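Local coordinates for oxidized polyvinyl alcohol hydrolase (Sphingopyxis, PDB 3WLA), which hydrolyses beta-diketones such as 4,6-nonanedione and oxidized polyvinyl alcohol, carrying out the second step of polyvinyl alcohol degradation, at residues R143-G146 and T147-L151; R136-E139 and A140-R143; L151-K154 and R155-L158; N72-L75 and A76-Y80. All coordinates share one frame; numbering follows the deposited sequence.

Interaction 1 (R143-G146 and T147-L151); sequences RCVG and TKWKL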
# COMPACT_ATOMS: atom_id res chain seq x y z
N ARG A 143 6.09 14.85 -2.95
CA ARG A 143 6.95 16.03 -2.77
C ARG A 143 6.63 17.14 -3.78
O ARG A 143 6.68 18.33 -3.44
CB ARG A 143 8.43 15.66 -2.86
CG ARG A 143 9.01 15.12 -1.59
CD ARG A 143 10.49 14.89 -1.78
NE ARG A 143 11.01 14.05 -0.69
CZ ARG A 143 11.16 14.45 0.57
NH1 ARG A 143 10.86 15.69 0.93
NH2 ARG A 143 11.61 13.59 1.47
N CYS A 144 6.27 16.78 -5.00
CA CYS A 144 5.95 17.79 -6.02
C CYS A 144 4.59 18.46 -5.79
O CYS A 144 4.49 19.68 -5.89
CB CYS A 144 6.00 17.19 -7.44
SG CYS A 144 5.49 18.33 -8.80
N VAL A 145 3.55 17.69 -5.47
CA VAL A 145 2.25 18.31 -5.23
C VAL A 145 2.39 19.34 -4.11
O VAL A 145 1.75 20.40 -4.13
CB VAL A 145 1.19 17.23 -4.85
CG1 VAL A 145 -0.11 17.88 -4.43
CG2 VAL A 145 0.93 16.32 -6.02
N GLY A 146 3.23 19.00 -3.14
CA GLY A 146 3.50 19.85 -1.99
C GLY A 146 4.06 21.25 -2.34
O GLY A 146 4.24 22.07 -1.44
N THR A 147 4.33 21.53 -3.61
CA THR A 147 4.84 22.86 -3.96
C THR A 147 3.68 23.77 -4.34
O THR A 147 3.83 24.98 -4.37
CB THR A 147 5.84 22.85 -5.16
OG1 THR A 147 5.16 22.38 -6.33
CG2 THR A 147 7.06 22.00 -4.87
N LYS A 148 2.52 23.20 -4.63
CA LYS A 148 1.39 24.01 -5.01
C LYS A 148 0.28 24.03 -3.94
O LYS A 148 -0.46 25.00 -3.84
CB LYS A 148 0.86 23.57 -6.38
CG LYS A 148 -0.37 24.30 -6.80
CD LYS A 148 -0.67 24.18 -8.30
CE LYS A 148 -2.02 24.90 -8.62
NZ LYS A 148 -2.55 24.63 -10.00
N TRP A 149 0.18 22.97 -3.13
CA TRP A 149 -0.79 22.95 -2.01
C TRP A 149 -0.01 22.72 -0.72
O TRP A 149 1.03 22.08 -0.76
CB TRP A 149 -1.84 21.84 -2.18
CG TRP A 149 -2.81 22.08 -3.30
CD1 TRP A 149 -4.04 22.65 -3.21
CD2 TRP A 149 -2.62 21.74 -4.67
NE1 TRP A 149 -4.65 22.68 -4.46
CE2 TRP A 149 -3.79 22.12 -5.37
CE3 TRP A 149 -1.58 21.14 -5.39
CZ2 TRP A 149 -3.94 21.92 -6.73
CZ3 TRP A 149 -1.74 20.94 -6.75
CH2 TRP A 149 -2.90 21.32 -7.40
N LYS A 150 -0.47 23.23 0.41
CA LYS A 150 0.26 23.02 1.65
C LYS A 150 -0.05 21.65 2.24
O LYS A 150 -1.18 21.38 2.64
CB LYS A 150 -0.06 24.12 2.66
CG LYS A 150 0.51 25.50 2.24
CD LYS A 150 0.64 26.47 3.42
CE LYS A 150 1.99 27.21 3.37
NZ LYS A 150 3.20 26.36 3.66
N LEU A 151 0.96 20.79 2.31
CA LEU A 151 0.77 19.42 2.83
C LEU A 151 1.42 19.23 4.21
O LEU A 151 2.34 19.99 4.57
CB LEU A 151 1.36 18.40 1.82
CG LEU A 151 0.93 18.56 0.35
CD1 LEU A 151 1.61 17.51 -0.53
CD2 LEU A 151 -0.58 18.42 0.28
O HOH W 1 3.38 21.62 1.24

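Interaction 2 (R136-E139 and A140-R143); sequences RFLE and AMVR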
# COMPACT_ATOMS: atom_id res chain seq x y z
N ARG A 136 10.19 5.27 -5.65
CA ARG A 136 10.75 6.61 -5.82
C ARG A 136 9.75 7.57 -6.43
O ARG A 136 9.70 8.75 -6.06
CB ARG A 136 12.03 6.54 -6.66
CG ARG A 136 13.25 6.06 -5.82
CD ARG A 136 14.53 5.93 -6.63
NE ARG A 136 14.46 4.99 -7.75
CZ ARG A 136 14.95 3.75 -7.70
NH1 ARG A 136 15.54 3.29 -6.59
NH2 ARG A 136 14.86 2.98 -8.78
N PHE A 137 8.96 7.06 -7.36
CA PHE A 137 7.94 7.86 -7.99
C PHE A 137 6.93 8.37 -6.96
O PHE A 137 6.63 9.60 -6.90
CB PHE A 137 7.20 7.05 -9.05
CG PHE A 137 5.97 7.75 -9.57
CD1 PHE A 137 6.05 9.08 -10.01
CD2 PHE A 137 4.73 7.08 -9.66
CE1 PHE A 137 4.93 9.75 -10.52
CE2 PHE A 137 3.60 7.74 -10.18
CZ PHE A 137 3.70 9.08 -10.61
N LEU A 138 6.38 7.44 -6.16
CA LEU A 138 5.39 7.81 -5.18
C LEU A 138 5.93 8.94 -4.29
O LEU A 138 5.22 9.91 -4.06
CB LEU A 138 4.98 6.58 -4.31
CG LEU A 138 4.35 5.48 -5.18
CD1 LEU A 138 4.30 4.23 -4.38
CD2 LEU A 138 2.98 5.89 -5.80
N GLU A 139 7.17 8.85 -3.82
CA GLU A 139 7.66 9.94 -2.96
C GLU A 139 7.81 11.28 -3.71
O GLU A 139 7.41 12.34 -3.20
CB GLU A 139 9.01 9.57 -2.34
CG GLU A 139 9.59 10.70 -1.47
CD GLU A 139 10.95 10.37 -0.93
OE1 GLU A 139 11.28 9.17 -0.74
OE2 GLU A 139 11.71 11.33 -0.69
N ALA A 140 8.39 11.23 -4.91
CA ALA A 140 8.63 12.39 -5.75
C ALA A 140 7.33 13.07 -6.10
O ALA A 140 7.22 14.32 -6.11
CB ALA A 140 9.36 11.96 -7.00
N MET A 141 6.32 12.24 -6.41
CA MET A 141 4.99 12.73 -6.72
C MET A 141 4.44 13.61 -5.57
O MET A 141 4.00 14.74 -5.79
CB MET A 141 4.05 11.55 -6.93
CG MET A 141 2.61 11.91 -7.17
SD MET A 141 1.55 10.37 -7.26
CE MET A 141 1.46 9.93 -5.49
N VAL A 142 4.44 13.06 -4.35
CA VAL A 142 3.91 13.78 -3.21
C VAL A 142 4.77 15.00 -2.98
O VAL A 142 4.22 16.09 -2.83
CB VAL A 142 3.86 12.91 -1.95
CG1 VAL A 142 3.42 13.76 -0.75
CG2 VAL A 142 2.85 11.74 -2.16
N ARG A 143 6.09 14.85 -2.95
CA ARG A 143 6.95 16.03 -2.77
C ARG A 143 6.63 17.14 -3.78
O ARG A 143 6.68 18.33 -3.44
CB ARG A 143 8.43 15.66 -2.86
CG ARG A 143 9.01 15.12 -1.59
CD ARG A 143 10.49 14.89 -1.78
NE ARG A 143 11.01 14.05 -0.69
CZ ARG A 143 11.16 14.45 0.57
NH1 ARG A 143 10.86 15.69 0.93
NH2 ARG A 143 11.61 13.59 1.47

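Interaction 3 (L151-K154 and R155-L158); sequences LDRK and RLFL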
# COMPACT_ATOMS: atom_id res chain seq x y z
N LEU A 151 0.96 20.79 2.31
CA LEU A 151 0.77 19.42 2.83
C LEU A 151 1.42 19.23 4.21
O LEU A 151 2.34 19.99 4.57
CB LEU A 151 1.36 18.40 1.82
CG LEU A 151 0.93 18.56 0.35
CD1 LEU A 151 1.61 17.51 -0.53
CD2 LEU A 151 -0.58 18.42 0.28
N ASP A 152 0.95 18.25 4.99
CA ASP A 152 1.52 18.01 6.32
C ASP A 152 2.61 16.93 6.21
O ASP A 152 2.30 15.75 6.09
CB ASP A 152 0.43 17.53 7.26
CG ASP A 152 0.94 17.30 8.67
OD1 ASP A 152 2.18 17.17 8.87
OD2 ASP A 152 0.06 17.23 9.59
N ARG A 153 3.87 17.34 6.27
CA ARG A 153 5.00 16.41 6.16
C ARG A 153 4.96 15.22 7.12
O ARG A 153 5.53 14.17 6.84
CB ARG A 153 6.32 17.18 6.35
CG ARG A 153 7.58 16.32 6.34
CD ARG A 153 7.93 15.83 4.93
NE ARG A 153 9.09 14.93 4.86
CZ ARG A 153 9.10 13.65 5.24
NH1 ARG A 153 7.99 13.08 5.72
NH2 ARG A 153 10.21 12.92 5.10
N LYS A 154 4.26 15.38 8.24
CA LYS A 154 4.18 14.30 9.23
C LYS A 154 2.94 13.44 9.12
O LYS A 154 2.71 12.57 9.95
CB LYS A 154 4.27 14.92 10.63
CG LYS A 154 5.67 15.48 10.86
CD LYS A 154 5.80 16.08 12.23
CE LYS A 154 7.21 16.63 12.44
NZ LYS A 154 7.23 17.48 13.66
N ARG A 155 2.15 13.70 8.08
CA ARG A 155 0.91 12.96 7.83
C ARG A 155 0.74 12.57 6.34
O ARG A 155 -0.29 12.85 5.70
CB ARG A 155 -0.29 13.80 8.32
CG ARG A 155 -0.45 13.81 9.85
CD ARG A 155 -1.71 14.60 10.24
NE ARG A 155 -1.93 14.57 11.70
CZ ARG A 155 -1.40 15.44 12.57
NH1 ARG A 155 -0.62 16.42 12.12
NH2 ARG A 155 -1.70 15.38 13.87
N LEU A 156 1.77 11.92 5.80
CA LEU A 156 1.73 11.45 4.42
C LEU A 156 1.44 9.96 4.54
O LEU A 156 2.24 9.23 5.08
CB LEU A 156 3.08 11.66 3.75
CG LEU A 156 3.55 13.13 3.86
CD1 LEU A 156 4.85 13.23 3.02
CD2 LEU A 156 2.45 14.08 3.34
N PHE A 157 0.28 9.53 4.05
CA PHE A 157 -0.11 8.13 4.16
C PHE A 157 -0.41 7.53 2.81
O PHE A 157 -1.03 8.18 1.96
CB PHE A 157 -1.36 7.99 5.01
CG PHE A 157 -1.25 8.60 6.37
CD1 PHE A 157 -0.48 7.98 7.37
CD2 PHE A 157 -1.91 9.78 6.67
CE1 PHE A 157 -0.39 8.54 8.67
CE2 PHE A 157 -1.83 10.36 7.99
CZ PHE A 157 -1.07 9.72 8.98
N LEU A 158 -0.00 6.29 2.60
CA LEU A 158 -0.34 5.65 1.37
C LEU A 158 -1.07 4.33 1.67
O LEU A 158 -1.08 3.82 2.82
CB LEU A 158 0.86 5.41 0.46
CG LEU A 158 1.66 4.15 0.60
CD1 LEU A 158 2.82 4.04 -0.36
CD2 LEU A 158 2.17 4.23 2.00
O HOH W 2 4.65 11.62 6.76

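Interaction 4 (N72-L75 and A76-Y80); sequences NAKL and AEHGY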
# COMPACT_ATOMS: atom_id res chain seq x y z
N ASN A 72 -12.41 6.85 -3.20
CA ASN A 72 -11.38 7.52 -2.41
C ASN A 72 -11.34 9.05 -2.56
O ASN A 72 -10.86 9.72 -1.66
CB ASN A 72 -10.01 6.89 -2.69
CG ASN A 72 -9.83 5.61 -1.91
OD1 ASN A 72 -9.59 5.66 -0.70
ND2 ASN A 72 -9.96 4.45 -2.57
N ALA A 73 -11.88 9.60 -3.64
CA ALA A 73 -11.87 11.05 -3.78
C ALA A 73 -12.70 11.71 -2.67
O ALA A 73 -12.56 12.89 -2.38
CB ALA A 73 -12.44 11.49 -5.20
N LYS A 74 -13.60 10.95 -2.08
CA LYS A 74 -14.47 11.48 -1.04
C LYS A 74 -13.68 12.00 0.17
O LYS A 74 -14.13 12.93 0.86
CB LYS A 74 -15.47 10.40 -0.64
CG LYS A 74 -16.50 10.77 0.42
CD LYS A 74 -17.58 11.69 -0.09
CE LYS A 74 -18.64 11.92 1.00
NZ LYS A 74 -19.05 10.62 1.63
N LEU A 75 -12.49 11.44 0.40
CA LEU A 75 -11.70 11.88 1.53
C LEU A 75 -11.31 13.37 1.40
O LEU A 75 -11.05 14.03 2.39
CB LEU A 75 -10.46 11.02 1.69
CG LEU A 75 -10.57 9.65 2.37
CD1 LEU A 75 -11.33 9.80 3.68
CD2 LEU A 75 -11.21 8.63 1.49
N ALA A 76 -11.26 13.90 0.17
CA ALA A 76 -10.93 15.30 -0.01
C ALA A 76 -12.04 16.18 0.61
O ALA A 76 -11.80 17.33 0.91
CB ALA A 76 -10.79 15.63 -1.46
N GLU A 77 -13.25 15.64 0.78
CA GLU A 77 -14.33 16.40 1.39
C GLU A 77 -14.11 16.55 2.90
O GLU A 77 -14.75 17.39 3.54
CB GLU A 77 -15.67 15.70 1.13
CG GLU A 77 -16.14 15.86 -0.27
CD GLU A 77 -17.43 15.09 -0.58
OE1 GLU A 77 -18.20 14.73 0.35
OE2 GLU A 77 -17.69 14.86 -1.79
N HIS A 78 -13.16 15.78 3.45
CA HIS A 78 -12.88 15.79 4.87
C HIS A 78 -11.49 16.34 5.23
O HIS A 78 -10.95 16.05 6.30
CB HIS A 78 -13.03 14.38 5.43
CG HIS A 78 -14.40 13.80 5.24
ND1 HIS A 78 -15.42 14.02 6.13
CD2 HIS A 78 -14.93 13.10 4.21
CE1 HIS A 78 -16.54 13.48 5.66
NE2 HIS A 78 -16.27 12.91 4.49
N GLY A 79 -10.91 17.09 4.31
CA GLY A 79 -9.65 17.73 4.57
C GLY A 79 -8.40 17.07 4.09
O GLY A 79 -7.32 17.61 4.29
N TYR A 80 -8.53 15.91 3.48
CA TYR A 80 -7.35 15.21 2.98
C TYR A 80 -7.00 15.58 1.55
O TYR A 80 -7.91 15.73 0.70
CB TYR A 80 -7.61 13.72 2.97
CG TYR A 80 -7.70 13.19 4.34
CD1 TYR A 80 -6.55 12.82 5.02
CD2 TYR A 80 -8.92 13.12 5.00
CE1 TYR A 80 -6.61 12.40 6.36
CE2 TYR A 80 -8.99 12.70 6.32
CZ TYR A 80 -7.81 12.35 6.99
OH TYR A 80 -7.84 11.98 8.33
O HOH W 3 -17.01 10.24 3.87

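Interaction 1 (R143-G146 and T147-L151)
Leu151 CD1 presses to within 3.3 Å of Gly146 CA, which marks the tight side of the turn that carries the chain off helix 133-145. Gly146 offers no side chain here, and a CB there would sit tightly against that same methyl. Val145 extends the apolar patch: its CG1, opposite the backbone N in its first torsion (173°), meets the six-membered end of the Trp149 indole, CG1 to CE3 being 3.7 Å. The two side chains meet at a slant, while Val145 O lies in the indole plane at the edge. Val145 and Trp149 also touch Val37 and Met81 on two strands of the sheet.

Two carbonyls tie the turn together, each gripped by two donors. Cys144 O, whose residue is joined by a disulfide to Cys12, receives Thr147 OG1 at 2.8 Å almost in line with its C=O bond, and Thr147 N at 2.9 Å from above the carbonyl plane. Val145 O accepts from Lys148 N at 2.9 Å. Trp149 N to Val145 O is 3.2 Å.

The other side is looser. Thr147 and Lys148 are exposed, and water 1 links the two backbones, donating to Gly146 O and accepting from Leu151 N at 2.8 Å. Carbonyls that each take two donors after helix 133-145, followed by a short loop into strand 151-152, make this a helix-to-strand connection of the alpha/beta-hydrolase fold.

Interaction 2 (R136-E139 and A140-R143)
Arg136, Phe137, Leu138 and Glu139 each give their carbonyl to the amide four residues on, in regular alpha-helical fashion, with the bond from Met141 N to Phe137 O short at 2.7 Å and that from Val142 N to Leu138 O longer at 3.3 Å. The side chains then divide between a charged and an apolar face.

On the charged face Glu139 and Arg143 lie alongside one another, pointing the same way. Glu139 OE2 alone takes both bonds: Arg143 NE reaches its anti lone pair at 2.8 Å, and Arg143 NH2 comes from above the carboxylate plane at 3.1 Å. Both bonds run in the guanidinium plane, from which the carboxylate is turned by 59°. Arg143 NH1 remains for a salt bridge to Glu9. Glu139 OE1 lies close to Asp175, a like charge that may raise the affinity of the pair for protons. With an alanine instead of Arg143, Glu139 is likely to be left beside Asp175 without its positive mate, and Glu9 to lose a salt bridge.

On the apolar face Met141 sets CB over one face of the Phe137 ring, 4.1 Å from CE1. Its bend at the third torsion (75°) goes with a sulfur lying obliquely above the ring, SD 4.8 Å from the centroid, and with CE 4.3 Å from Leu138 CD2. This Met-aromatic pair rests on Phe35 and Pro85, and Leu138 on Met53, so the segment is an amphipathic helix laid against the central sheet of an alpha/beta hydrolase, with an i to i+4 salt bridge on the partly exposed side, where Phe178 also touches both residues.

Interaction 3 (L151-K154 and R155-L158)
The guanidinium of Arg155 meets Asp152 at its edge: NH1 points in the guanidinium plane to Asp152 OD2, 2.7 Å away, and reaches the syn lone pair of that oxygen in a salt bridge. The carboxylate plane is turned 60° from the guanidinium. The other oxygen, Asp152 OD1, is approached from above the carboxylate plane by Lys154 N at 2.8 Å, an Asx turn. At the Arg153 guanidinium water 2 lies by the edge, near the plane, and Leu156 CD1 comes in obliquely, 4.1 Å from NH1. The end of Arg153 is held by the carbonyls of Phe178 and Glu177.

Asp152 thus serves two partners at once: with CG opposite the backbone N (-178°) the carboxylate reaches both Lys154 N and Arg155 NH1. The backbone closes the same corner as a type I beta turn, with Arg155 N bonded to Asp152 O at 2.9 Å. Leu156 folds CD2 against that carbonyl oxygen, 3.2 Å from Asp152 O. Water 2 bridges the backbone, donating to Arg153 O at 2.7 Å and accepting from Leu156 N at 3.1 Å. Were Asp152 a leucine, the Lys154 amide would probably lose its side-chain acceptor and Arg155 NH1 its counter-charge.

The corner delivers the chain into strand 155-161, which runs beside strand 47-53 in the central sheet. Leu156 packs on Val49 and on Val142 of helix 133-145, and Leu158, further along, reaches helix 163-174.

Interaction 4 (N72-L75 and A76-Y80)
The Lys74 side chain crosses that of Glu77 at a slant on a compact run of 3-10-type turns, in the loop between helix 60-65 and strand 81-85 of the alpha/beta-hydrolase fold. Amides bond to carbonyls three residues back: Ala76 N to Ala73 O, Glu77 N to Lys74 O at 2.9 Å, and His78 N to Leu75 O.

Along Lys74, CB points away from the later residues and CG continues opposite the backbone N. A bend at the second torsion (73°) then brings CD alongside the carboxylate, 3.1 Å from Glu77 OE1; CE to Glu77 OE1 is 2.9 Å, unusually close and doubtful in detail. A further bend leaves NZ 4.4 Å from Glu77 OE1, beyond salt-bridge range. NZ bonds to water 3, which also takes a weak bond from His78 NE2, and Lys74 NZ also forms a long, weak ion pair with Asp293.

On the buried side Leu75 CB touches Tyr80 CB at 4.1 Å; Leu75 also meets Trp50 of strand 47-53, and Tyr80 helix 292-304, where its OH bonds to Asn301. Gly79 has a positive phi of 97°, at which a side chain would jam against the preceding carbonyl; just after it Tyr80 N gives a weak bond to Leu75 O, which also lies in the plane of the Tyr80 ring, 3.5 Å from CD2.

Overall arrangement
Interactions 1, 2 and 3 form one continuous series from helix 133-145 through its exit turn to strand 155-161, their centres 11 to 12 Å apart. Arg143 is common to interactions 1 and 2, Leu151 to 1 and 3. The helix meets both strands: Leu151 CD1 of strand 151-152 lies 3.8 Å from Val142 O, and Leu158 CD1 of strand 155-161 lies 4.3 Å from Leu138 CD1. Arg143 NH2 and Arg153 NH2 come within 4.0 Å; Arg143 forms a salt bridge to Glu9, with which Arg153 has only a long, weak ion pair. Interaction 4 stands apart, its nearest atoms about 5 Å from interaction 3. All four are remote from the active site, although strand 155-161 leads straight to Ser162, the probable charge-relay serine.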